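Local coordinates for SusD superfamily protein (Bacteroides vulgatus, PDB 3MYV) that probably binds polysaccharide at the bacterial outer membrane and takes part in glycan capture, at residues 122-133 with 197-205. Numbering follows the deposited sequence.
Sequences FDLTRCFGYPYT and ARIYLYHDD. With EDO (1,2-ethanediol), chain I.
Phe122 packs a ring face against Ile199 and its ring edge against Tyr202, joining helix 103-128 to helix 189-202 in the helical, TPR-related scaffold of the SusD fold. The case illustrates how two helices running in the same general direction, their segment axes 12.6 Å apart, are bridged by large side chains. Phe122 spans the separation with CG anti to its own N (chi1 171°). Ile199 CG1 sits over the centre of one ring face in a CH-pi contact, 3.7 Å from the centroid. The leading edge of the same ring points into the face of Tyr202, an edge-to-face pair with planes at 78°; Phe122 CZ comes within 3.6 Å of Tyr202 CD2. Tyr164 of helix 160-177 touches both aromatics.

Among the polar groups, Arg126 grips Asp123 OD1 side-on through NE and NH2, with OD1 in the guanidinium plane, which fixes the rotation of that group. Its NH1 reaches Tyr202 OH in a weak bond. Arg126 NH2 and Arg198 NH1 stand 3.7 Å apart, yet both donate to O2 of an ethanediol, probably from the crystallisation liquor. Arg198 NE forms a salt bridge with Glu336, which would partly balance its charge.

Beyond the turn, Tyr132 lays one ring face over His203 CD2, the two ring planes tilted obliquely. With an alanine here the ring is gone, and the imidazole would probably lose this aromatic neighbour and be freer to shift about its bond to Asp205.

In the backbone, Asp204, with positive phi, closes the helix in a Schellman motif, and one water accepts from Thr133 N and donates to Tyr202 O. The imidazole itself is oriented by its carboxylate partner: His203 ND1 donates to Asp205 OD2 at 2.7 Å, almost straight at 168°.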
ATOM      1  N   PHE A 122      -7.366  -6.771   3.755  1.00 12.50           N
ATOM      2  CA  PHE A 122      -7.350  -6.141   2.420  1.00 11.84           C
ATOM      3  C   PHE A 122      -6.103  -6.535   1.640  1.00 13.41           C
ATOM      4  O   PHE A 122      -6.188  -6.955   0.488  1.00 12.18           O
ATOM      5  CB  PHE A 122      -7.480  -4.612   2.536  1.00 13.15           C
ATOM      6  CG  PHE A 122      -7.268  -3.861   1.228  1.00 13.63           C
ATOM      7  CD1 PHE A 122      -8.147  -4.021   0.163  1.00 11.58           C
ATOM      8  CD2 PHE A 122      -6.241  -2.945   1.093  1.00 16.35           C
ATOM      9  CE1 PHE A 122      -7.960  -3.309  -1.028  1.00 15.75           C
ATOM     10  CE2 PHE A 122      -6.064  -2.222  -0.085  1.00 17.32           C
ATOM     11  CZ  PHE A 122      -6.937  -2.407  -1.147  1.00 12.64           C
ATOM     12  N   ASP A 123      -4.948  -6.443   2.294  1.00 11.74           N
ATOM     13  CA  ASP A 123      -3.695  -6.839   1.673  1.00 13.27           C
ATOM     14  C   ASP A 123      -3.696  -8.316   1.263  1.00 13.79           C
ATOM     15  O   ASP A 123      -3.369  -8.649   0.112  1.00 14.06           O
ATOM     16  CB  ASP A 123      -2.529  -6.488   2.591  1.00 13.97           C
ATOM     17  CG  ASP A 123      -2.239  -4.978   2.610  1.00 14.38           C
ATOM     18  OD1 ASP A 123      -2.636  -4.286   1.641  1.00 16.05           O
ATOM     19  OD2 ASP A 123      -1.634  -4.490   3.598  1.00 15.77           O
ATOM     20  N   LEU A 124      -4.155  -9.191   2.156  1.00 13.43           N
ATOM     21  CA  LEU A 124      -4.330 -10.610   1.795  1.00 13.27           C
ATOM     22  C   LEU A 124      -5.234 -10.805   0.590  1.00 12.89           C
ATOM     23  O   LEU A 124      -4.974 -11.683  -0.245  1.00 11.58           O
ATOM     24  CB  LEU A 124      -4.867 -11.437   2.964  1.00 14.15           C
ATOM     25  CG  LEU A 124      -3.867 -11.679   4.102  1.00 14.46           C
ATOM     26  CD1 LEU A 124      -4.592 -12.110   5.413  1.00 12.38           C
ATOM     27  CD2 LEU A 124      -2.781 -12.690   3.699  1.00 13.44           C
ATOM     28  N   THR A 125      -6.278  -9.999   0.504  1.00 11.72           N
ATOM     29  CA  THR A 125      -7.238 -10.108  -0.577  1.00 12.70           C
ATOM     30  C   THR A 125      -6.613  -9.663  -1.893  1.00 12.42           C
ATOM     31  O   THR A 125      -6.767 -10.337  -2.926  1.00 12.35           O
ATOM     32  CB  THR A 125      -8.507  -9.318  -0.270  1.00 13.05           C
ATOM     33  OG1 THR A 125      -9.045  -9.736   1.007  1.00 12.58           O
ATOM     34  CG2 THR A 125      -9.533  -9.502  -1.376  1.00 16.00           C
ATOM     35  N   ARG A 126      -5.910  -8.532  -1.890  1.00 14.67           N
ATOM     36  CA  ARG A 126      -5.297  -8.104  -3.159  1.00 15.11           C
ATOM     37  C   ARG A 126      -4.042  -8.891  -3.578  1.00 15.06           C
ATOM     38  O   ARG A 126      -3.660  -8.846  -4.750  1.00 12.77           O
ATOM     39  CB  ARG A 126      -5.065  -6.604  -3.212  1.00 15.12           C
ATOM     40  CG  ARG A 126      -4.135  -6.059  -2.164  1.00 15.36           C
ATOM     41  CD  ARG A 126      -4.088  -4.550  -2.339  1.00 17.66           C
ATOM     42  NE  ARG A 126      -3.375  -3.950  -1.230  1.00 15.04           N
ATOM     43  CZ  ARG A 126      -2.858  -2.722  -1.200  1.00 16.41           C
ATOM     44  NH1 ARG A 126      -2.886  -1.940  -2.251  1.00 12.88           N
ATOM     45  NH2 ARG A 126      -2.252  -2.295  -0.098  1.00 16.16           N
ATOM     46  N   CYS A 127      -3.390  -9.566  -2.629  1.00 14.93           N
ATOM     47  CA  CYS A 127      -2.267 -10.425  -2.941  1.00 14.33           C
ATOM     48  C   CYS A 127      -2.671 -11.859  -3.347  1.00 16.83           C
ATOM     49  O   CYS A 127      -1.994 -12.462  -4.181  1.00 13.34           O
ATOM     50  CB  CYS A 127      -1.300 -10.471  -1.775  1.00 15.60           C
ATOM     51  SG  CYS A 127      -0.467  -8.931  -1.473  1.00 16.22           S
ATOM     52  N   PHE A 128      -3.751 -12.408  -2.767  1.00 16.33           N
ATOM     53  CA  PHE A 128      -4.114 -13.815  -3.004  1.00 13.34           C
ATOM     54  C   PHE A 128      -5.393 -14.079  -3.813  1.00 12.52           C
ATOM     55  O   PHE A 128      -5.632 -15.210  -4.213  1.00 16.04           O
ATOM     56  CB  PHE A 128      -4.127 -14.595  -1.684  1.00 13.46           C
ATOM     57  CG  PHE A 128      -2.785 -14.667  -1.048  1.00 13.45           C
ATOM     58  CD1 PHE A 128      -1.884 -15.679  -1.405  1.00 14.83           C
ATOM     59  CD2 PHE A 128      -2.378 -13.714  -0.131  1.00 14.85           C
ATOM     60  CE1 PHE A 128      -0.629 -15.734  -0.834  1.00 13.60           C
ATOM     61  CE2 PHE A 128      -1.096 -13.769   0.442  1.00 15.20           C
ATOM     62  CZ  PHE A 128      -0.228 -14.771   0.080  1.00 13.78           C
ATOM     63  N   GLY A 129      -6.171 -13.028  -4.074  1.00 10.44           N
ATOM     64  CA  GLY A 129      -7.324 -13.085  -4.943  1.00 13.45           C
ATOM     65  C   GLY A 129      -7.187 -12.156  -6.121  1.00 14.64           C
ATOM     66  O   GLY A 129      -6.412 -11.184  -6.084  1.00 14.78           O
ATOM     67  N   TYR A 130      -7.902 -12.496  -7.197  1.00 14.23           N
ATOM     68  CA  TYR A 130      -7.908 -11.682  -8.388  1.00 14.89           C
ATOM     69  C   TYR A 130      -8.615 -10.359  -8.050  1.00 14.24           C
ATOM     70  O   TYR A 130      -9.432 -10.296  -7.099  1.00 12.88           O
ATOM     71  CB  TYR A 130      -8.599 -12.443  -9.545  1.00 12.41           C
ATOM     72  CG  TYR A 130      -7.742 -13.538 -10.133  1.00 14.86           C
ATOM     73  CD1 TYR A 130      -7.631 -14.779  -9.509  1.00 14.10           C
ATOM     74  CD2 TYR A 130      -7.013 -13.328 -11.297  1.00 18.96           C
ATOM     75  CE1 TYR A 130      -6.829 -15.775 -10.043  1.00 14.73           C
ATOM     76  CE2 TYR A 130      -6.219 -14.320 -11.839  1.00 18.46           C
ATOM     77  CZ  TYR A 130      -6.122 -15.540 -11.215  1.00 15.58           C
ATOM     78  OH  TYR A 130      -5.329 -16.538 -11.769  1.00 17.79           O
ATOM     79  N   PRO A 131      -8.289  -9.284  -8.786  1.00 15.26           N
ATOM     80  CA  PRO A 131      -8.918  -7.994  -8.475  1.00 15.87           C
ATOM     81  C   PRO A 131     -10.427  -8.086  -8.424  1.00 15.16           C
ATOM     82  O   PRO A 131     -11.059  -8.707  -9.296  1.00 15.37           O
ATOM     83  CB  PRO A 131      -8.483  -7.098  -9.657  1.00 17.67           C
ATOM     84  CG  PRO A 131      -7.225  -7.707 -10.120  1.00 16.20           C
ATOM     85  CD  PRO A 131      -7.389  -9.175  -9.950  1.00 15.40           C
ATOM     86  N   TYR A 132     -11.011  -7.459  -7.407  1.00 14.96           N
ATOM     87  CA  TYR A 132     -12.466  -7.422  -7.310  1.00 17.21           C
ATOM     88  C   TYR A 132     -13.118  -7.038  -8.619  1.00 18.08           C
ATOM     89  O   TYR A 132     -14.136  -7.637  -9.017  1.00 17.42           O
ATOM     90  CB  TYR A 132     -12.934  -6.459  -6.213  1.00 17.09           C
ATOM     91  CG  TYR A 132     -14.442  -6.362  -6.165  1.00 15.99           C
ATOM     92  CD1 TYR A 132     -15.179  -7.277  -5.449  1.00 18.22           C
ATOM     93  CD2 TYR A 132     -15.132  -5.382  -6.892  1.00 14.42           C
ATOM     94  CE1 TYR A 132     -16.541  -7.215  -5.406  1.00 14.77           C
ATOM     95  CE2 TYR A 132     -16.504  -5.323  -6.866  1.00 16.34           C
ATOM     96  CZ  TYR A 132     -17.209  -6.242  -6.119  1.00 15.63           C
ATOM     97  OH  TYR A 132     -18.584  -6.207  -6.094  1.00 16.76           O
ATOM     98  N   THR A 133     -12.544  -6.028  -9.281  1.00 17.91           N
ATOM     99  CA  THR A 133     -13.130  -5.472 -10.492  1.00 17.25           C
ATOM    100  C   THR A 133     -13.065  -6.431 -11.676  1.00 17.99           C
ATOM    101  O   THR A 133     -13.769  -6.228 -12.638  1.00 16.17           O
ATOM    102  CB  THR A 133     -12.469  -4.113 -10.858  1.00 19.20           C
ATOM    103  OG1 THR A 133     -11.051  -4.219 -10.703  1.00 23.73           O
ATOM    104  CG2 THR A 133     -12.986  -3.029  -9.933  1.00 17.66           C
ATOM    105  N   ALA A 197     -11.496   5.095   1.725  1.00 13.91           N
ATOM    106  CA  ALA A 197     -11.699   5.680   0.389  1.00 13.62           C
ATOM    107  C   ALA A 197     -10.980   4.823  -0.649  1.00 13.19           C
ATOM    108  O   ALA A 197     -11.538   4.570  -1.721  1.00 13.31           O
ATOM    109  CB  ALA A 197     -11.225   7.117   0.321  1.00 14.57           C
ATOM    110  N   ARG A 198      -9.754   4.381  -0.340  1.00 14.39           N
ATOM    111  CA  ARG A 198      -9.020   3.482  -1.259  1.00 13.40           C
ATOM    112  C   ARG A 198      -9.801   2.203  -1.495  1.00 13.44           C
ATOM    113  O   ARG A 198      -9.941   1.742  -2.645  1.00 12.99           O
ATOM    114  CB  ARG A 198      -7.615   3.181  -0.714  1.00 14.76           C
ATOM    115  CG  ARG A 198      -6.768   2.238  -1.540  1.00 12.35           C
ATOM    116  CD  ARG A 198      -5.687   1.607  -0.694  1.00 12.49           C
ATOM    117  NE  ARG A 198      -4.628   2.568  -0.364  1.00 11.52           N
ATOM    118  CZ  ARG A 198      -3.571   2.284   0.386  1.00 13.87           C
ATOM    119  NH1 ARG A 198      -3.434   1.069   0.917  1.00 14.92           N
ATOM    120  NH2 ARG A 198      -2.658   3.215   0.623  1.00 15.49           N
ATOM    121  N   ILE A 199     -10.295   1.598  -0.408  1.00 12.69           N
ATOM    122  CA  ILE A 199     -10.967   0.314  -0.522  1.00 12.16           C
ATOM    123  C   ILE A 199     -12.280   0.459  -1.304  1.00 13.81           C
ATOM    124  O   ILE A 199     -12.601  -0.397  -2.145  1.00 12.41           O
ATOM    125  CB  ILE A 199     -11.118  -0.382   0.875  1.00 12.01           C
ATOM    126  CG1 ILE A 199      -9.730  -0.845   1.368  1.00 16.78           C
ATOM    127  CG2 ILE A 199     -12.074  -1.603   0.822  1.00 13.28           C
ATOM    128  CD1 ILE A 199      -9.673  -1.196   2.879  1.00 15.51           C
ATOM    129  N   TYR A 200     -13.034   1.530  -1.048  1.00 13.65           N
ATOM    130  CA  TYR A 200     -14.233   1.808  -1.866  1.00 13.81           C
ATOM    131  C   TYR A 200     -13.859   1.828  -3.356  1.00 13.12           C
ATOM    132  O   TYR A 200     -14.524   1.209  -4.189  1.00 14.26           O
ATOM    133  CB  TYR A 200     -14.860   3.159  -1.519  1.00 14.51           C
ATOM    134  CG  TYR A 200     -15.703   3.251  -0.268  1.00 17.80           C
ATOM    135  CD1 TYR A 200     -16.566   2.226   0.126  1.00 19.46           C
ATOM    136  CD2 TYR A 200     -15.646   4.406   0.526  1.00 14.45           C
ATOM    137  CE1 TYR A 200     -17.353   2.359   1.276  1.00 15.91           C
ATOM    138  CE2 TYR A 200     -16.397   4.533   1.641  1.00 13.78           C
ATOM    139  CZ  TYR A 200     -17.253   3.514   2.025  1.00 18.88           C
ATOM    140  OH  TYR A 200     -17.993   3.691   3.178  1.00 17.06           O
ATOM    141  N   LEU A 201     -12.755   2.478  -3.685  1.00 11.53           N
ATOM    142  CA  LEU A 201     -12.295   2.599  -5.083  1.00 10.97           C
ATOM    143  C   LEU A 201     -11.936   1.251  -5.683  1.00 12.91           C
ATOM    144  O   LEU A 201     -12.373   0.910  -6.800  1.00 15.14           O
ATOM    145  CB  LEU A 201     -11.088   3.569  -5.162  1.00 13.51           C
ATOM    146  CG  LEU A 201     -10.567   3.947  -6.554  1.00 10.37           C
ATOM    147  CD1 LEU A 201     -11.539   4.929  -7.204  1.00 15.60           C
ATOM    148  CD2 LEU A 201      -9.120   4.539  -6.524  1.00  9.02           C
ATOM    149  N   TYR A 202     -11.168   0.462  -4.933  1.00 11.62           N
ATOM    150  CA  TYR A 202     -10.851  -0.894  -5.334  1.00 13.70           C
ATOM    151  C   TYR A 202     -12.109  -1.757  -5.501  1.00 15.71           C
ATOM    152  O   TYR A 202     -12.113  -2.688  -6.292  1.00 16.30           O
ATOM    153  CB  TYR A 202      -9.934  -1.568  -4.331  1.00 12.29           C
ATOM    154  CG  TYR A 202      -8.439  -1.323  -4.489  1.00 14.03           C
ATOM    155  CD1 TYR A 202      -7.897  -0.052  -4.358  1.00 12.39           C
ATOM    156  CD2 TYR A 202      -7.574  -2.385  -4.698  1.00 13.56           C
ATOM    157  CE1 TYR A 202      -6.538   0.155  -4.471  1.00 14.16           C
ATOM    158  CE2 TYR A 202      -6.210  -2.192  -4.779  1.00 13.46           C
ATOM    159  CZ  TYR A 202      -5.705  -0.925  -4.666  1.00 12.85           C
ATOM    160  OH  TYR A 202      -4.360  -0.736  -4.779  1.00 14.38           O
ATOM    161  N   HIS A 203     -13.150  -1.449  -4.721  1.00 16.65           N
ATOM    162  CA  HIS A 203     -14.425  -2.159  -4.773  1.00 15.42           C
ATOM    163  C   HIS A 203     -15.408  -1.637  -5.852  1.00 16.18           C
ATOM    164  O   HIS A 203     -16.531  -2.146  -5.977  1.00 17.62           O
ATOM    165  CB  HIS A 203     -15.073  -2.112  -3.389  1.00 15.54           C
ATOM    166  CG  HIS A 203     -16.150  -3.141  -3.178  1.00 17.10           C
ATOM    167  ND1 HIS A 203     -17.432  -2.802  -2.785  1.00 17.66           N
ATOM    168  CD2 HIS A 203     -16.129  -4.489  -3.280  1.00 15.55           C
ATOM    169  CE1 HIS A 203     -18.155  -3.906  -2.670  1.00 20.56           C
ATOM    170  NE2 HIS A 203     -17.387  -4.946  -2.960  1.00 15.64           N
ATOM    171  N   ASP A 204     -14.965  -0.679  -6.670  1.00 14.56           N
ATOM    172  CA  ASP A 204     -15.800  -0.017  -7.698  1.00 17.74           C
ATOM    173  C   ASP A 204     -16.960   0.799  -7.124  1.00 15.17           C
ATOM    174  O   ASP A 204     -17.929   1.092  -7.840  1.00 19.55           O
ATOM    175  CB  ASP A 204     -16.353  -1.040  -8.729  1.00 17.65           C
ATOM    176  CG  ASP A 204     -16.094  -0.636 -10.187  1.00 29.49           C
ATOM    177  OD1 ASP A 204     -15.577   0.470 -10.469  1.00 33.65           O
ATOM    178  OD2 ASP A 204     -16.405  -1.453 -11.078  1.00 34.27           O
ATOM    179  N   ASP A 205     -16.888   1.172  -5.851  1.00 18.45           N
ATOM    180  CA  ASP A 205     -17.898   2.025  -5.242  1.00 17.77           C
ATOM    181  C   ASP A 205     -17.429   3.471  -5.491  1.00 16.20           C
ATOM    182  O   ASP A 205     -17.034   4.178  -4.578  1.00 17.37           O
ATOM    183  CB  ASP A 205     -18.025   1.777  -3.734  1.00 17.97           C
ATOM    184  CG  ASP A 205     -18.548   0.406  -3.375  1.00 22.37           C
ATOM    185  OD1 ASP A 205     -19.494  -0.116  -4.026  1.00 20.62           O
ATOM    186  OD2 ASP A 205     -18.001  -0.148  -2.390  1.00 21.31           O
TER
HETATM  187  C1  EDO I 516       1.032   0.216   0.278  1.00 34.68           C
HETATM  188  O1  EDO I 516       0.600   0.078  -1.069  1.00 30.09           O
HETATM  189  C2  EDO I 516      -0.027   0.938   1.117  1.00 27.42           C
HETATM  190  O2  EDO I 516      -1.070   0.024   1.598  1.00 23.79           O
HETATM  191  O   HOH W   1     -10.402  -4.298  -7.885  1.00 16.83           O